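Local structure of D-alanine--D-alanine ligase (Coxiella burnetii, 3TQT) at residues A[138-143]-A[216-221]; A[182-187]-A[194-199]; A[154-159]-A[311-316]; A[145-150]-A[291-296]. The protein probably joins two D-alanine molecules into D-alanyl-D-alanine at the expense of ATP, a step of peptidoglycan and cell-wall synthesis. All blocks are in the same frame, centred on the assembly; numbering follows the deposited sequence.

Contact 1 (A[138-143]-A[216-221]); sequences CMEKDL and DDRLMV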
loop_
_atom_site.group_PDB
_atom_site.type_symbol
_atom_site.label_atom_id
_atom_site.label_comp_id
_atom_site.label_asym_id
_atom_site.label_seq_id
_atom_site.Cartn_x
_atom_site.Cartn_y
_atom_site.Cartn_z
ATOM N N CYS A 138 -7.749 2.179 -1.084
ATOM C CA CYS A 138 -9.156 1.795 -1.134
ATOM C C CYS A 138 -9.601 1.061 0.131
ATOM O O CYS A 138 -10.780 1.090 0.499
ATOM C CB CYS A 138 -9.431 0.940 -2.372
ATOM S SG CYS A 138 -9.341 1.857 -3.916
ATOM N N MET A 139 -8.656 0.400 0.785
ATOM C CA MET A 139 -8.946 -0.368 1.995
ATOM C C MET A 139 -9.297 0.538 3.170
ATOM O O MET A 139 -10.170 0.216 3.977
ATOM C CB MET A 139 -7.736 -1.228 2.364
ATOM C CG MET A 139 -7.941 -2.101 3.568
ATOM S SD MET A 139 -8.800 -3.611 3.109
ATOM C CE MET A 139 -8.958 -4.398 4.713
ATOM N N GLU A 140 -8.614 1.671 3.268
ATOM C CA GLU A 140 -8.872 2.629 4.337
ATOM C C GLU A 140 -9.873 3.639 3.793
ATOM O O GLU A 140 -9.517 4.545 3.047
ATOM C CB GLU A 140 -7.594 3.343 4.766
ATOM C CG GLU A 140 -6.397 2.421 4.937
ATOM C CD GLU A 140 -6.277 1.885 6.343
ATOM O OE1 GLU A 140 -6.659 2.606 7.289
ATOM O OE2 GLU A 140 -5.803 0.742 6.505
ATOM N N LYS A 141 -11.127 3.464 4.176
ATOM C CA LYS A 141 -12.241 4.167 3.551
ATOM C C LYS A 141 -12.160 5.673 3.689
ATOM O O LYS A 141 -12.615 6.399 2.800
ATOM C CB LYS A 141 -13.570 3.635 4.102
ATOM C CG LYS A 141 -13.756 2.143 3.821
ATOM C CD LYS A 141 -15.109 1.650 4.303
ATOM C CE LYS A 141 -15.110 1.407 5.804
ATOM N NZ LYS A 141 -14.439 0.126 6.154
ATOM N N ASP A 142 -11.575 6.146 4.786
ATOM C CA ASP A 142 -11.419 7.581 4.967
ATOM C C ASP A 142 -10.312 8.130 4.064
ATOM O O ASP A 142 -10.427 9.233 3.513
ATOM C CB ASP A 142 -11.182 7.951 6.440
ATOM C CG ASP A 142 -9.913 7.301 7.043
ATOM O OD1 ASP A 142 -9.462 6.220 6.586
ATOM O OD2 ASP A 142 -9.375 7.891 7.997
ATOM N N LEU A 143 -9.250 7.346 3.896
ATOM C CA LEU A 143 -8.184 7.717 2.963
ATOM C C LEU A 143 -8.729 7.740 1.534
ATOM O O LEU A 143 -8.421 8.646 0.763
ATOM C CB LEU A 143 -6.995 6.753 3.078
ATOM C CG LEU A 143 -5.831 6.950 2.108
ATOM C CD1 LEU A 143 -5.276 8.380 2.207
ATOM C CD2 LEU A 143 -4.747 5.895 2.376
ATOM N N ASP A 216 -10.038 -1.545 15.384
ATOM C CA ASP A 216 -9.252 -0.844 14.370
ATOM C C ASP A 216 -8.585 0.340 15.055
ATOM O O ASP A 216 -9.071 0.837 16.070
ATOM C CB ASP A 216 -10.166 -0.376 13.229
ATOM C CG ASP A 216 -9.424 -0.176 11.917
ATOM O OD1 ASP A 216 -8.196 0.016 11.960
ATOM O OD2 ASP A 216 -10.075 -0.215 10.844
ATOM N N ASP A 217 -7.471 0.811 14.518
ATOM C CA ASP A 217 -6.776 1.898 15.196
ATOM C C ASP A 217 -7.188 3.253 14.650
ATOM O O ASP A 217 -6.632 4.285 15.008
ATOM C CB ASP A 217 -5.253 1.718 15.134
ATOM C CG ASP A 217 -4.719 1.667 13.714
ATOM O OD1 ASP A 217 -5.496 1.861 12.756
ATOM O OD2 ASP A 217 -3.501 1.445 13.555
ATOM N N ARG A 218 -8.187 3.257 13.786
ATOM C CA ARG A 218 -8.718 4.518 13.315
ATOM C C ARG A 218 -10.147 4.280 12.897
ATOM O O ARG A 218 -10.491 3.210 12.407
ATOM C CB ARG A 218 -7.897 5.039 12.137
ATOM C CG ARG A 218 -8.039 6.528 11.883
ATOM C CD ARG A 218 -6.984 7.011 10.856
ATOM N NE ARG A 218 -7.306 6.577 9.499
ATOM C CZ ARG A 218 -6.607 5.687 8.803
ATOM N NH1 ARG A 218 -5.513 5.122 9.325
ATOM N NH2 ARG A 218 -6.994 5.370 7.575
ATOM N N LEU A 219 -10.999 5.259 13.124
ATOM C CA LEU A 219 -12.378 5.081 12.729
ATOM C C LEU A 219 -12.849 6.305 11.984
ATOM O O LEU A 219 -12.173 7.334 11.945
ATOM C CB LEU A 219 -13.264 4.804 13.947
ATOM C CG LEU A 219 -13.436 5.878 15.015
ATOM C CD1 LEU A 219 -14.385 6.984 14.546
ATOM C CD2 LEU A 219 -13.977 5.224 16.287
ATOM N N MET A 220 -14.021 6.180 11.389
ATOM C CA MET A 220 -14.637 7.298 10.733
ATOM C C MET A 220 -16.092 7.332 11.133
ATOM O O MET A 220 -16.746 6.295 11.290
ATOM C CB MET A 220 -14.491 7.183 9.215
ATOM C CG MET A 220 -15.058 5.909 8.616
ATOM S SD MET A 220 -14.285 5.578 7.022
ATOM C CE MET A 220 -14.746 7.060 6.121
ATOM N N VAL A 221 -16.583 8.543 11.313
ATOM C CA VAL A 221 -17.982 8.764 11.598
ATOM C C VAL A 221 -18.596 9.284 10.315
ATOM O O VAL A 221 -17.985 10.101 9.610
ATOM C CB VAL A 221 -18.147 9.787 12.733
ATOM C CG1 VAL A 221 -19.622 9.926 13.135
ATOM C CG2 VAL A 221 -17.290 9.384 13.939
HETATM O O HOH W 1 -6.490 1.130 9.813
#

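Contact 2 (A[182-187]-A[194-199]); sequences ELFVKA and VATLPV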
loop_
_atom_site.group_PDB
_atom_site.type_symbol
_atom_site.label_atom_id
_atom_site.label_comp_id
_atom_site.label_asym_id
_atom_site.label_seq_id
_atom_site.Cartn_x
_atom_site.Cartn_y
_atom_site.Cartn_z
ATOM N N GLU A 182 -28.975 10.607 12.642
ATOM C CA GLU A 182 -28.265 9.379 12.989
ATOM C C GLU A 182 -26.886 9.311 12.327
ATOM O O GLU A 182 -26.721 9.709 11.178
ATOM C CB GLU A 182 -29.103 8.149 12.610
ATOM C CG GLU A 182 -28.438 6.808 12.939
ATOM C CD GLU A 182 -29.434 5.659 13.046
ATOM O OE1 GLU A 182 -29.724 5.020 12.018
ATOM O OE2 GLU A 182 -29.925 5.387 14.161
ATOM N N LEU A 183 -25.916 8.782 13.058
ATOM C CA LEU A 183 -24.550 8.626 12.575
ATOM C C LEU A 183 -24.132 7.160 12.544
ATOM O O LEU A 183 -24.700 6.319 13.242
ATOM C CB LEU A 183 -23.580 9.358 13.498
ATOM C CG LEU A 183 -23.332 10.857 13.354
ATOM C CD1 LEU A 183 -24.441 11.572 12.645
ATOM C CD2 LEU A 183 -23.052 11.476 14.717
ATOM N N PHE A 184 -23.127 6.877 11.731
ATOM C CA PHE A 184 -22.442 5.599 11.757
ATOM C C PHE A 184 -21.050 5.782 12.332
ATOM O O PHE A 184 -20.322 6.695 11.942
ATOM C CB PHE A 184 -22.328 5.023 10.343
ATOM C CG PHE A 184 -23.613 4.495 9.816
ATOM C CD1 PHE A 184 -24.320 3.544 10.532
ATOM C CD2 PHE A 184 -24.132 4.954 8.619
ATOM C CE1 PHE A 184 -25.523 3.056 10.063
ATOM C CE2 PHE A 184 -25.340 4.460 8.139
ATOM C CZ PHE A 184 -26.033 3.515 8.867
ATOM N N VAL A 185 -20.678 4.907 13.253
ATOM C CA VAL A 185 -19.296 4.852 13.704
ATOM C C VAL A 185 -18.703 3.574 13.136
ATOM O O VAL A 185 -19.145 2.483 13.481
ATOM C CB VAL A 185 -19.198 4.887 15.241
ATOM C CG1 VAL A 185 -17.736 4.766 15.699
ATOM C CG2 VAL A 185 -19.835 6.177 15.773
ATOM N N LYS A 186 -17.716 3.730 12.254
ATOM C CA LYS A 186 -17.203 2.656 11.406
ATOM C C LYS A 186 -15.691 2.505 11.562
ATOM O O LYS A 186 -14.974 3.497 11.566
ATOM C CB LYS A 186 -17.407 3.024 9.929
ATOM C CG LYS A 186 -18.807 2.943 9.367
ATOM C CD LYS A 186 -18.726 3.206 7.854
ATOM C CE LYS A 186 -20.008 2.846 7.117
ATOM N NZ LYS A 186 -21.169 3.683 7.544
ATOM N N ALA A 187 -15.196 1.273 11.634
ATOM C CA ALA A 187 -13.762 1.070 11.459
ATOM C C ALA A 187 -13.381 1.578 10.067
ATOM O O ALA A 187 -14.138 1.396 9.101
ATOM C CB ALA A 187 -13.414 -0.404 11.599
ATOM N N VAL A 194 -19.805 -5.954 12.642
ATOM C CA VAL A 194 -19.377 -5.752 14.019
ATOM C C VAL A 194 -18.686 -4.392 14.162
ATOM O O VAL A 194 -18.714 -3.769 15.229
ATOM C CB VAL A 194 -18.409 -6.876 14.459
ATOM C CG1 VAL A 194 -17.668 -6.492 15.727
ATOM C CG2 VAL A 194 -19.165 -8.187 14.646
ATOM N N ALA A 195 -18.078 -3.933 13.071
ATOM C CA ALA A 195 -17.260 -2.727 13.112
ATOM C C ALA A 195 -17.941 -1.511 12.501
ATOM O O ALA A 195 -17.271 -0.534 12.194
ATOM C CB ALA A 195 -15.915 -2.975 12.431
ATOM N N THR A 196 -19.261 -1.581 12.309
ATOM C CA THR A 196 -20.045 -0.450 11.809
ATOM C C THR A 196 -21.267 -0.253 12.703
ATOM O O THR A 196 -22.202 -1.044 12.674
ATOM C CB THR A 196 -20.516 -0.675 10.358
ATOM O OG1 THR A 196 -19.379 -0.787 9.500
ATOM C CG2 THR A 196 -21.364 0.483 9.887
ATOM N N LEU A 197 -21.245 0.806 13.504
ATOM C CA LEU A 197 -22.214 0.975 14.567
ATOM C C LEU A 197 -23.091 2.199 14.344
ATOM O O LEU A 197 -22.585 3.312 14.254
ATOM C CB LEU A 197 -21.478 1.084 15.904
ATOM C CG LEU A 197 -20.517 -0.064 16.213
ATOM C CD1 LEU A 197 -19.903 0.116 17.586
ATOM C CD2 LEU A 197 -21.256 -1.395 16.123
ATOM N N PRO A 198 -24.417 1.994 14.247
ATOM C CA PRO A 198 -25.341 3.126 14.133
ATOM C C PRO A 198 -25.546 3.759 15.500
ATOM O O PRO A 198 -25.690 3.037 16.483
ATOM C CB PRO A 198 -26.639 2.464 13.658
ATOM C CG PRO A 198 -26.584 1.105 14.268
ATOM C CD PRO A 198 -25.127 0.701 14.209
ATOM N N VAL A 199 -25.550 5.088 15.560
ATOM C CA VAL A 199 -25.707 5.787 16.824
ATOM C C VAL A 199 -26.716 6.922 16.696
ATOM O O VAL A 199 -26.721 7.662 15.713
ATOM C CB VAL A 199 -24.367 6.350 17.354
ATOM C CG1 VAL A 199 -23.334 5.224 17.531
ATOM C CG2 VAL A 199 -23.833 7.424 16.414
#

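Contact 3 (A[154-159]-A[311-316]); sequences PVVDWH and KVLVNE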
loop_
_atom_site.group_PDB
_atom_site.type_symbol
_atom_site.label_atom_id
_atom_site.label_comp_id
_atom_site.label_asym_id
_atom_site.label_seq_id
_atom_site.Cartn_x
_atom_site.Cartn_y
_atom_site.Cartn_z
ATOM N N PRO A 154 -17.605 13.471 -5.730
ATOM C CA PRO A 154 -18.600 13.619 -4.659
ATOM C C PRO A 154 -18.564 12.388 -3.771
ATOM O O PRO A 154 -18.694 11.285 -4.300
ATOM C CB PRO A 154 -19.933 13.661 -5.413
ATOM C CG PRO A 154 -19.571 13.891 -6.858
ATOM C CD PRO A 154 -18.224 13.281 -7.052
ATOM N N VAL A 155 -18.364 12.558 -2.465
ATOM C CA VAL A 155 -18.407 11.412 -1.554
ATOM C C VAL A 155 -19.316 11.688 -0.360
ATOM O O VAL A 155 -19.589 12.839 -0.019
ATOM C CB VAL A 155 -16.997 11.029 -1.028
ATOM C CG1 VAL A 155 -16.054 10.781 -2.192
ATOM C CG2 VAL A 155 -16.459 12.136 -0.145
ATOM N N VAL A 156 -19.797 10.620 0.258
ATOM C CA VAL A 156 -20.485 10.728 1.534
ATOM C C VAL A 156 -19.494 11.311 2.531
ATOM O O VAL A 156 -18.364 10.835 2.637
ATOM C CB VAL A 156 -20.963 9.353 2.019
ATOM C CG1 VAL A 156 -21.595 9.467 3.409
ATOM C CG2 VAL A 156 -21.957 8.758 1.015
ATOM N N ASP A 157 -19.903 12.351 3.248
ATOM C CA ASP A 157 -18.977 13.026 4.142
ATOM C C ASP A 157 -18.577 12.099 5.274
ATOM O O ASP A 157 -19.251 11.104 5.544
ATOM C CB ASP A 157 -19.555 14.336 4.688
ATOM C CG ASP A 157 -18.471 15.250 5.275
ATOM O OD1 ASP A 157 -17.278 15.094 4.905
ATOM O OD2 ASP A 157 -18.800 16.123 6.110
ATOM N N TRP A 158 -17.462 12.417 5.920
ATOM C CA TRP A 158 -16.953 11.565 6.984
ATOM C C TRP A 158 -16.130 12.389 7.943
ATOM O O TRP A 158 -15.721 13.506 7.631
ATOM C CB TRP A 158 -16.087 10.441 6.411
ATOM C CG TRP A 158 -14.710 10.902 6.014
ATOM C CD1 TRP A 158 -13.539 10.673 6.687
ATOM C CD2 TRP A 158 -14.364 11.682 4.862
ATOM N NE1 TRP A 158 -12.488 11.247 6.013
ATOM C CE2 TRP A 158 -12.968 11.880 4.894
ATOM C CE3 TRP A 158 -15.104 12.235 3.807
ATOM C CZ2 TRP A 158 -12.291 12.609 3.911
ATOM C CZ3 TRP A 158 -14.436 12.953 2.833
ATOM C CH2 TRP A 158 -13.038 13.125 2.885
ATOM N N HIS A 159 -15.882 11.827 9.114
ATOM C CA HIS A 159 -14.960 12.438 10.052
ATOM C C HIS A 159 -14.129 11.361 10.704
ATOM O O HIS A 159 -14.660 10.482 11.366
ATOM C CB HIS A 159 -15.704 13.231 11.128
ATOM C CG HIS A 159 -14.783 13.951 12.056
ATOM N ND1 HIS A 159 -14.109 15.096 11.690
ATOM C CD2 HIS A 159 -14.378 13.664 13.317
ATOM C CE1 HIS A 159 -13.352 15.499 12.694
ATOM N NE2 HIS A 159 -13.496 14.649 13.694
ATOM N N LYS A 311 -28.677 12.798 -5.944
ATOM C CA LYS A 311 -27.263 13.123 -5.855
ATOM C C LYS A 311 -26.472 11.826 -5.732
ATOM O O LYS A 311 -26.762 10.987 -4.876
ATOM C CB LYS A 311 -26.989 14.051 -4.677
ATOM C CG LYS A 311 -25.521 14.377 -4.461
ATOM C CD LYS A 311 -24.935 15.253 -5.563
ATOM C CE LYS A 311 -23.438 15.518 -5.321
ATOM N NZ LYS A 311 -22.770 16.243 -6.456
ATOM N N VAL A 312 -25.473 11.672 -6.591
ATOM C CA VAL A 312 -24.661 10.464 -6.619
ATOM C C VAL A 312 -23.392 10.653 -5.795
ATOM O O VAL A 312 -22.583 11.539 -6.071
ATOM C CB VAL A 312 -24.326 10.081 -8.067
ATOM C CG1 VAL A 312 -23.536 8.769 -8.114
ATOM C CG2 VAL A 312 -25.609 9.966 -8.877
ATOM N N LEU A 313 -23.232 9.804 -4.787
ATOM C CA LEU A 313 -22.168 9.937 -3.805
ATOM C C LEU A 313 -21.404 8.635 -3.663
ATOM O O LEU A 313 -21.994 7.583 -3.391
ATOM C CB LEU A 313 -22.752 10.298 -2.444
ATOM C CG LEU A 313 -23.576 11.579 -2.389
ATOM C CD1 LEU A 313 -24.207 11.745 -0.995
ATOM C CD2 LEU A 313 -22.693 12.777 -2.759
ATOM N N VAL A 314 -20.091 8.707 -3.831
ATOM C CA VAL A 314 -19.280 7.522 -3.629
ATOM C C VAL A 314 -19.202 7.266 -2.134
ATOM O O VAL A 314 -18.981 8.188 -1.351
ATOM C CB VAL A 314 -17.857 7.672 -4.211
ATOM C CG1 VAL A 314 -17.043 6.438 -3.886
ATOM C CG2 VAL A 314 -17.911 7.893 -5.719
ATOM N N ASN A 315 -19.410 6.019 -1.730
ATOM C CA ASN A 315 -19.151 5.658 -0.342
ATOM C C ASN A 315 -17.883 4.835 -0.170
ATOM O O ASN A 315 -17.173 4.978 0.824
ATOM C CB ASN A 315 -20.314 4.881 0.252
ATOM C CG ASN A 315 -20.314 4.926 1.771
ATOM O OD1 ASN A 315 -20.041 5.974 2.372
ATOM N ND2 ASN A 315 -20.605 3.794 2.401
ATOM N N GLU A 316 -17.609 3.957 -1.130
ATOM C CA GLU A 316 -16.526 3.002 -0.957
ATOM C C GLU A 316 -16.071 2.455 -2.309
ATOM O O GLU A 316 -16.852 2.392 -3.253
ATOM C CB GLU A 316 -16.982 1.848 -0.045
ATOM C CG GLU A 316 -15.932 0.775 0.197
ATOM C CD GLU A 316 -16.336 -0.219 1.286
ATOM O OE1 GLU A 316 -17.527 -0.262 1.652
ATOM O OE2 GLU A 316 -15.455 -0.954 1.783
#

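Contact 4 (A[145-150]-A[291-296]); sequences KTVLRA and FKMVHC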
loop_
_atom_site.group_PDB
_atom_site.type_symbol
_atom_site.label_atom_id
_atom_site.label_comp_id
_atom_site.label_asym_id
_atom_site.label_seq_id
_atom_site.Cartn_x
_atom_site.Cartn_y
_atom_site.Cartn_z
ATOM N N LYS A 145 -11.768 8.392 0.594
ATOM C CA LYS A 145 -12.575 9.596 0.443
ATOM C C LYS A 145 -11.730 10.851 0.371
ATOM O O LYS A 145 -12.082 11.797 -0.334
ATOM C CB LYS A 145 -13.610 9.699 1.563
ATOM C CG LYS A 145 -14.776 8.746 1.361
ATOM C CD LYS A 145 -15.735 8.831 2.534
ATOM C CE LYS A 145 -16.889 7.874 2.342
ATOM N NZ LYS A 145 -17.953 8.219 3.299
ATOM N N THR A 146 -10.605 10.854 1.079
ATOM C CA THR A 146 -9.716 12.002 1.047
ATOM C C THR A 146 -9.235 12.199 -0.384
ATOM O O THR A 146 -9.251 13.310 -0.918
ATOM C CB THR A 146 -8.490 11.770 1.945
ATOM O OG1 THR A 146 -8.912 11.703 3.309
ATOM C CG2 THR A 146 -7.477 12.903 1.785
ATOM N N VAL A 147 -8.806 11.108 -1.002
ATOM C CA VAL A 147 -8.255 11.178 -2.342
ATOM C C VAL A 147 -9.359 11.537 -3.339
ATOM O O VAL A 147 -9.164 12.388 -4.210
ATOM C CB VAL A 147 -7.547 9.865 -2.712
ATOM C CG1 VAL A 147 -7.197 9.845 -4.183
ATOM C CG2 VAL A 147 -6.297 9.683 -1.831
ATOM N N LEU A 148 -10.527 10.914 -3.188
ATOM C CA LEU A 148 -11.643 11.192 -4.089
ATOM C C LEU A 148 -12.074 12.641 -3.996
ATOM O O LEU A 148 -12.219 13.327 -5.010
ATOM C CB LEU A 148 -12.831 10.281 -3.792
ATOM C CG LEU A 148 -12.553 8.804 -4.101
ATOM C CD1 LEU A 148 -13.751 7.938 -3.698
ATOM C CD2 LEU A 148 -12.210 8.642 -5.574
ATOM N N ARG A 149 -12.277 13.113 -2.774
ATOM C CA ARG A 149 -12.772 14.472 -2.606
ATOM C C ARG A 149 -11.756 15.502 -3.096
ATOM O O ARG A 149 -12.128 16.506 -3.696
ATOM C CB ARG A 149 -13.143 14.741 -1.154
ATOM C CG ARG A 149 -13.629 16.140 -0.938
ATOM C CD ARG A 149 -13.229 16.620 0.432
ATOM N NE ARG A 149 -14.214 16.403 1.490
ATOM C CZ ARG A 149 -15.461 15.974 1.335
ATOM N NH1 ARG A 149 -15.938 15.684 0.142
ATOM N NH2 ARG A 149 -16.243 15.843 2.400
ATOM N N ALA A 150 -10.476 15.241 -2.849
ATOM C CA ALA A 150 -9.420 16.128 -3.325
ATOM C C ALA A 150 -9.479 16.255 -4.834
ATOM O O ALA A 150 -9.161 17.301 -5.388
ATOM C CB ALA A 150 -8.057 15.614 -2.892
ATOM N N PHE A 291 -12.145 5.112 -9.941
ATOM C CA PHE A 291 -11.217 4.029 -10.230
ATOM C C PHE A 291 -9.868 4.615 -10.628
ATOM O O PHE A 291 -8.813 4.201 -10.140
ATOM C CB PHE A 291 -11.796 3.200 -11.377
ATOM C CG PHE A 291 -11.018 1.947 -11.692
ATOM C CD1 PHE A 291 -11.361 0.737 -11.105
ATOM C CD2 PHE A 291 -9.978 1.977 -12.593
ATOM C CE1 PHE A 291 -10.660 -0.417 -11.412
ATOM C CE2 PHE A 291 -9.275 0.831 -12.900
ATOM C CZ PHE A 291 -9.613 -0.361 -12.309
ATOM N N LYS A 292 -9.903 5.602 -11.511
ATOM C CA LYS A 292 -8.665 6.192 -12.006
ATOM C C LYS A 292 -7.993 7.035 -10.928
ATOM O O LYS A 292 -6.767 7.024 -10.787
ATOM C CB LYS A 292 -8.937 7.029 -13.263
ATOM C CG LYS A 292 -9.229 6.180 -14.500
ATOM C CD LYS A 292 -10.003 6.952 -15.563
ATOM C CE LYS A 292 -9.102 7.772 -16.452
ATOM N NZ LYS A 292 -9.901 8.439 -17.519
ATOM N N MET A 293 -8.811 7.739 -10.154
ATOM C CA MET A 293 -8.315 8.668 -9.147
ATOM C C MET A 293 -7.542 7.981 -8.034
ATOM O O MET A 293 -6.631 8.564 -7.458
ATOM C CB MET A 293 -9.468 9.466 -8.553
ATOM C CG MET A 293 -9.016 10.646 -7.743
ATOM S SD MET A 293 -10.344 11.845 -7.678
ATOM C CE MET A 293 -10.456 12.323 -9.401
ATOM N N VAL A 294 -7.899 6.742 -7.735
ATOM C CA VAL A 294 -7.153 5.986 -6.744
ATOM C C VAL A 294 -6.142 5.061 -7.414
ATOM O O VAL A 294 -5.577 4.187 -6.766
ATOM C CB VAL A 294 -8.089 5.159 -5.841
ATOM C CG1 VAL A 294 -9.031 6.100 -5.073
ATOM C CG2 VAL A 294 -8.876 4.167 -6.669
ATOM N N HIS A 295 -5.948 5.252 -8.716
ATOM C CA HIS A 295 -4.937 4.510 -9.477
ATOM C C HIS A 295 -5.117 3.015 -9.366
ATOM O O HIS A 295 -4.153 2.257 -9.203
ATOM C CB HIS A 295 -3.543 4.941 -9.039
ATOM C CG HIS A 295 -3.364 6.420 -9.077
ATOM N ND1 HIS A 295 -2.992 7.160 -7.976
ATOM C CD2 HIS A 295 -3.557 7.309 -10.080
ATOM C CE1 HIS A 295 -2.941 8.436 -8.304
ATOM N NE2 HIS A 295 -3.292 8.553 -9.574
ATOM N N CYS A 296 -6.377 2.603 -9.463
ATOM C CA CYS A 296 -6.726 1.200 -9.411
ATOM C C CYS A 296 -6.325 0.496 -10.710
ATOM O O CYS A 296 -6.051 1.134 -11.738
ATOM C CB CYS A 296 -8.224 1.037 -9.169
ATOM S SG CYS A 296 -8.618 -0.535 -8.452
#

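Contact 1 (A[138-143]-A[216-221])
The guanidinium of Arg-218 is the hub of this contact, and two carboxylates from the 138-143 segment grip it unequally. Asp-142 meets it side-on: NE of Arg-218 reaches OD2 of Asp-142 at 2.9 Å and NH2 of Arg-218 reaches OD1 of Asp-142 at 2.8 Å, both bonds nearly straight and both on syn lone pairs. The carboxylate plane of Asp-142 and the guanidinium plane lie 20° apart, nearly coplanar, so the fork fixes the rotation of the guanidinium, and Thr-160 OG1 adds a hydrogen bond to Asp-142 OD2. Beside this pair the packing is close. Met-220, its chain bent at chi3 (-60°), lays SD 3.6 Å from CB of Lys-141 and brings CE to 3.7 Å from CB of Asp-142.

The looser side is that of Glu-140, whose OE1 makes a salt bridge with NH2 of Arg-218 at 2.8 Å, but obliquely, as a weak, bent hydrogen bond. There a water molecule is hydrogen-bonded to Glu-140 OE1 and to OD1 of Asp-216, and so lies between two carboxylates whose repulsion it may ease.

Glu-140 is the N-cap residue of helix 141-150 and directly follows helix 132-139. The contact thus fastens this helix junction to strand 219-223, which lies between strands 159-161 and 183-187 in the four-stranded antiparallel sheet.

Contact 2 (A[182-187]-A[194-199])
Strands 183-187 and 196-199 run antiparallel, their axes 4.5 Å apart at closest approach and 160° between their directions, with Leu-183/Val-199 and Val-185/Leu-197 as hydrogen-bonded pairs and Phe-184/Pro-198 and Lys-186/Thr-196 as non-hydrogen-bonded ones. The bond from Val-185 N to Leu-197 O is short (2.7 Å) and almost straight, whereas in the return bond Leu-197 N stands above the carbonyl plane of Val-185. Ala-187 N extends the pairing past the last bridge, reaching Ala-195 O nearly along the C=O axis.

On the face of Phe-184 and Lys-186, the CE1 corner of the ring lies 3.8 Å from CB of Pro-198, the two rings crossing obliquely. Lys-186 runs alongside Thr-196, pointing the same way, and its CG rests 3.6 Å from the methyl CG2 of Thr-196. Its ammonium goes on to a salt bridge with Glu-222.

These strands form a beta hairpin at the edge of the four-stranded antiparallel sheet of the ATP-grasp domain, within the region predicted to bind ATP.

The other face is aliphatic. Val-199 turns CG2 into the crowded position between its backbone N and carbonyl carbon, which sets that methyl 3.5 Å from CB of Leu-183, while its CG1 lies 4.0 Å from CG2 of Val-185. Helix 202-212 packs on this side, with Ala-208 against both Leu-197 and Val-199.

Contact 3 (A[154-159]-A[311-316])
A single beta bridge, Val-155 with Val-314, attaches the loop between helix 141-150 and strand 159-161 to strand 312-318, the outermost strand of the five-stranded antiparallel sheet within this chain. Two backbone bonds make the bridge. Val-314 N donates to Pro-154 O at 3.0 Å, and Val-156 N donates to Val-314 O, also at 3.0 Å; both are close to straight at hydrogen, yet each donor stands 26° out of the carbonyl plane. The touching parts run 62° apart, so the chains cross here and soon separate.

Side chains pack along the crossing, with Leu-313 touching both Pro-154 and Val-156. CB of Pro-154 sits 3.5 Å from Val-312 O and 3.9 Å from CD2 of Leu-313. Val-156, its CG2 anti to the carbonyl carbon, lays that methyl 3.9 Å from CB of Leu-313. The CB of Val-156 also lies 3.5 Å from OD1 of Asn-315, an amide oxygen that accepts a hydrogen bond from Lys-145 NZ. Because the same ammonium is bonded to Val-156 O, one lysine spans both segments.

Past the bridge, Asn-315 and Glu-316 both face Asp-303 on the adjoining strand, which is a classic beta bulge. Glu-316 and Asp-303 are predicted magnesium ligands, so the bulge lies at what is probably the metal site of this ATP-grasp enzyme.

Contact 4 (A[145-150]-A[291-296])
Two aromatic rings flank the helix end in segment 291-296, each with a neighbour over the centre of one face: CB of Cys-296 stands 3.5 Å above the Phe-291 ring, and the carbonyl oxygen of Met-293 lies 3.8 Å above the imidazole of His-295. Neither ring touches segment 145-150; the contact itself is made by Met-293 and Val-294, without a hydrogen bond across it.

The side chain of Met-293, the last helical residue, starts with CG anti to the backbone N (chi1 -167°) and bends at chi3, bringing SD to 3.6 Å from Leu-148 O. It slides past Val-147 in the opposite direction, and CG1 of Val-147 comes 3.6 Å from Met-293 O and 4.1 Å from the methionine CG. Leu-148 reaches across obliquely with one branch, its CD2 lying 4.1 Å from CB of Met-293 and equally far from CG1 of Val-294. Leu-148 also packs on Val-314 and Ile-317 of strand 312-318, and Val-294 shares Ile-317, so the apolar cluster continues into the sheet. Val-147 also packs on Leu-143 of the second subunit.

Helix 277-293 ends here, with His-295 in positive phi as the C-prime residue. Cys-296 N bonds to Phe-291 O and His-295 N to Lys-292 O, the pair of bonds that defines a Schellman motif closing the helix.

In the fold
The four contacts show how distant pieces of one chain converge on an ATP-grasp domain. Their first segments follow in the order 1, 4, 3, 2, and contacts 1, 3 and 4 interlock because their segments alternate along the sequence, while contact 2 is a local hairpin. Contacts 1 and 2 share the four-stranded sheet, their centres 12 Å apart; contacts 1 and 4 share helix 141-150. Contact 3, on the five-stranded sheet, is centred 12 Å from contact 4 and is tied to it by a salt bridge between Asp-157 and Arg-149. Contacts 2 and 4 are farthest apart, at 23 Å between centres. Together they connect the sheet that carries much of the predicted ATP-binding region with the strand carrying predicted magnesium ligands.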